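Local coordinates for P450 epoxidase (Sorangium cellulosum, PDB 1Q5D), which belongs to the cytochrome P450 family and holds a haem group, with the ligand EPB bound in a pocket of its own, at residues F386-K392 with L409-P415. Residues are numbered along the deposited sequence; the frame is centred on the assembly and turned at random.
Sequences FPEMKLK and LNVILKP
Phe386, the first residue to leave helix 368-385, lays its ring against Leu413: methyl CD1 sits over the ring centre, 4.1 Å from the centroid, a CH-pi contact. With CG anti to its carbonyl carbon (chi1 -51°), the ring also brings CD2 to 3.5 Å from Leu413 CB, while CG of Lys414 lies at its edge, so an aromatic residue can use both face and rim here. A type I turn follows, closed by the bond from Met389 N to Phe386 O, and Pro387 suits its second position because its ring fixes phi. A water accepts from Glu388 N and donates to Leu413 O, linking the turn to the loop just past the second strand before direct pairing begins at Lys390; Glu388 O rests 3.3 Å from Pro415 CG. Buried Met389, flexible and unbranched, runs alongside Leu413, pointing the same way, and slants across Val411; SD touches both, and the chain continues to Leu271, Ile382 and Phe383. Lys390 and Ile412 form an antiparallel hydrogen-bonded pair, Lys390 N to Ile412 O at 3.1 Å and Ile412 N to Lys390 O at 2.9 Å; exposed Lys390 lays aliphatic CG against Pro415 CG. In the non-hydrogen-bonded pair with Val411, Leu391 points CB away, but its branched end returns, CD2 3.8 Å from Leu409 CD1. Lys392 N donates to Asn410 O (2.9 Å); its CG crosses Ile412 CD1 at about a right angle and its end leads away, suiting an exposed lysine. Backbone bonds therefore set the register, while apolar side chains join this small sheet to helices 257-272 and 368-385.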
loop_
_atom_site.group_PDB
_atom_site.type_symbol
_atom_site.label_atom_id
_atom_site.label_comp_id
_atom_site.label_asym_id
_atom_site.label_seq_id
_atom_site.Cartn_x
_atom_site.Cartn_y
_atom_site.Cartn_z
ATOM N N PHE A 386 -12.545 2.464 -23.323
ATOM C CA PHE A 386 -13.693 1.565 -23.253
ATOM C C PHE A 386 -14.765 2.126 -22.314
ATOM O O PHE A 386 -15.042 1.557 -21.253
ATOM C CB PHE A 386 -13.247 0.163 -22.813
ATOM C CG PHE A 386 -12.101 -0.389 -23.615
ATOM C CD1 PHE A 386 -10.787 -0.169 -23.218
ATOM C CD2 PHE A 386 -12.334 -1.130 -24.767
ATOM C CE1 PHE A 386 -9.725 -0.674 -23.957
ATOM C CE2 PHE A 386 -11.286 -1.640 -25.505
ATOM C CZ PHE A 386 -9.976 -1.410 -25.104
ATOM N N PRO A 387 -15.379 3.238 -22.717
ATOM C CA PRO A 387 -16.329 3.968 -21.861
ATOM C C PRO A 387 -17.582 3.176 -21.474
ATOM O O PRO A 387 -18.250 3.526 -20.502
ATOM C CB PRO A 387 -16.718 5.180 -22.724
ATOM C CG PRO A 387 -16.466 4.734 -24.124
ATOM C CD PRO A 387 -15.224 3.870 -24.041
ATOM N N GLU A 388 -17.893 2.132 -22.233
ATOM C CA GLU A 388 -19.070 1.306 -21.975
ATOM C C GLU A 388 -18.748 0.044 -21.163
ATOM O O GLU A 388 -19.600 -0.832 -21.021
ATOM C CB GLU A 388 -19.745 0.918 -23.295
ATOM C CG GLU A 388 -19.944 2.081 -24.265
ATOM C CD GLU A 388 -20.742 3.226 -23.660
ATOM O OE1 GLU A 388 -21.724 2.959 -22.930
ATOM O OE2 GLU A 388 -20.383 4.398 -23.908
ATOM N N MET A 389 -17.526 -0.045 -20.640
ATOM C CA MET A 389 -17.100 -1.199 -19.838
ATOM C C MET A 389 -18.115 -1.561 -18.752
ATOM O O MET A 389 -18.654 -0.682 -18.087
ATOM C CB MET A 389 -15.739 -0.915 -19.193
ATOM C CG MET A 389 -15.164 -2.056 -18.361
ATOM S SD MET A 389 -13.611 -1.572 -17.514
ATOM C CE MET A 389 -13.124 -0.179 -18.508
ATOM N N LYS A 390 -18.366 -2.856 -18.572
ATOM C CA LYS A 390 -19.307 -3.326 -17.557
ATOM C C LYS A 390 -18.731 -4.495 -16.782
ATOM O O LYS A 390 -17.975 -5.293 -17.328
ATOM C CB LYS A 390 -20.616 -3.790 -18.207
ATOM C CG LYS A 390 -21.521 -2.680 -18.719
ATOM C CD LYS A 390 -23.002 -3.051 -18.572
ATOM C CE LYS A 390 -23.345 -4.369 -19.271
ATOM N NZ LYS A 390 -24.831 -4.553 -19.400
ATOM N N LEU A 391 -19.111 -4.598 -15.512
ATOM C CA LEU A 391 -18.797 -5.756 -14.677
ATOM C C LEU A 391 -19.432 -7.034 -15.226
ATOM O O LEU A 391 -20.652 -7.097 -15.403
ATOM C CB LEU A 391 -19.335 -5.524 -13.261
ATOM C CG LEU A 391 -18.386 -5.623 -12.072
ATOM C CD1 LEU A 391 -19.177 -5.804 -10.777
ATOM C CD2 LEU A 391 -17.368 -6.746 -12.268
ATOM N N LYS A 392 -18.621 -8.059 -15.478
ATOM C CA LYS A 392 -19.158 -9.331 -15.954
ATOM C C LYS A 392 -19.820 -10.100 -14.820
ATOM O O LYS A 392 -20.856 -10.739 -15.011
ATOM C CB LYS A 392 -18.073 -10.196 -16.603
ATOM C CG LYS A 392 -18.635 -11.289 -17.507
ATOM C CD LYS A 392 -17.670 -12.451 -17.647
ATOM C CE LYS A 392 -18.124 -13.402 -18.747
ATOM N NZ LYS A 392 -16.981 -14.204 -19.276
ATOM N N LEU A 409 -11.183 -9.349 -11.273
ATOM C CA LEU A 409 -12.191 -8.346 -11.553
ATOM C C LEU A 409 -12.507 -8.456 -13.037
ATOM O O LEU A 409 -11.859 -7.828 -13.880
ATOM C CB LEU A 409 -11.649 -6.949 -11.213
ATOM C CG LEU A 409 -12.586 -5.759 -11.434
ATOM C CD1 LEU A 409 -13.950 -6.035 -10.842
ATOM C CD2 LEU A 409 -11.989 -4.459 -10.859
ATOM N N ASN A 410 -13.483 -9.293 -13.358
ATOM C CA ASN A 410 -13.767 -9.630 -14.743
ATOM C C ASN A 410 -14.775 -8.676 -15.357
ATOM O O ASN A 410 -15.845 -8.433 -14.795
ATOM C CB ASN A 410 -14.238 -11.080 -14.863
ATOM C CG ASN A 410 -13.083 -12.068 -14.833
ATOM O OD1 ASN A 410 -12.915 -12.814 -13.868
ATOM N ND2 ASN A 410 -12.273 -12.068 -15.887
ATOM N N VAL A 411 -14.417 -8.125 -16.511
ATOM C CA VAL A 411 -15.256 -7.142 -17.171
ATOM C C VAL A 411 -15.429 -7.478 -18.642
ATOM O O VAL A 411 -14.699 -8.308 -19.198
ATOM C CB VAL A 411 -14.660 -5.714 -17.069
ATOM C CG1 VAL A 411 -14.455 -5.309 -15.621
ATOM C CG2 VAL A 411 -13.346 -5.613 -17.854
ATOM N N ILE A 412 -16.412 -6.827 -19.253
ATOM C CA ILE A 412 -16.581 -6.843 -20.692
ATOM C C ILE A 412 -16.324 -5.428 -21.171
ATOM O O ILE A 412 -17.061 -4.504 -20.822
ATOM C CB ILE A 412 -18.009 -7.273 -21.063
ATOM C CG1 ILE A 412 -18.317 -8.657 -20.483
ATOM C CG2 ILE A 412 -18.191 -7.249 -22.579
ATOM C CD1 ILE A 412 -19.763 -8.837 -20.059
ATOM N N LEU A 413 -15.268 -5.255 -21.955
ATOM C CA LEU A 413 -14.836 -3.916 -22.338
ATOM C C LEU A 413 -15.821 -3.222 -23.276
ATOM O O LEU A 413 -16.246 -2.099 -23.014
ATOM C CB LEU A 413 -13.423 -3.946 -22.923
ATOM C CG LEU A 413 -12.334 -4.349 -21.922
ATOM C CD1 LEU A 413 -11.036 -4.664 -22.639
ATOM C CD2 LEU A 413 -12.129 -3.265 -20.861
ATOM N N LYS A 414 -16.195 -3.891 -24.363
ATOM C CA LYS A 414 -17.182 -3.330 -25.287
ATOM C C LYS A 414 -18.395 -4.247 -25.416
ATOM O O LYS A 414 -18.450 -5.091 -26.309
ATOM C CB LYS A 414 -16.566 -3.062 -26.668
ATOM C CG LYS A 414 -15.050 -3.221 -26.746
ATOM C CD LYS A 414 -14.534 -2.983 -28.161
ATOM C CE LYS A 414 -14.373 -1.484 -28.460
ATOM N NZ LYS A 414 -14.399 -1.216 -29.936
ATOM N N PRO A 415 -19.365 -4.084 -24.519
ATOM C CA PRO A 415 -20.548 -4.952 -24.485
ATOM C C PRO A 415 -21.498 -4.675 -25.642
ATOM O O PRO A 415 -21.606 -3.527 -26.079
ATOM C CB PRO A 415 -21.229 -4.582 -23.157
ATOM C CG PRO A 415 -20.240 -3.721 -22.423
ATOM C CD PRO A 415 -19.403 -3.052 -23.470
HETATM O O HOH W 1 -16.527 0.383 -24.398
#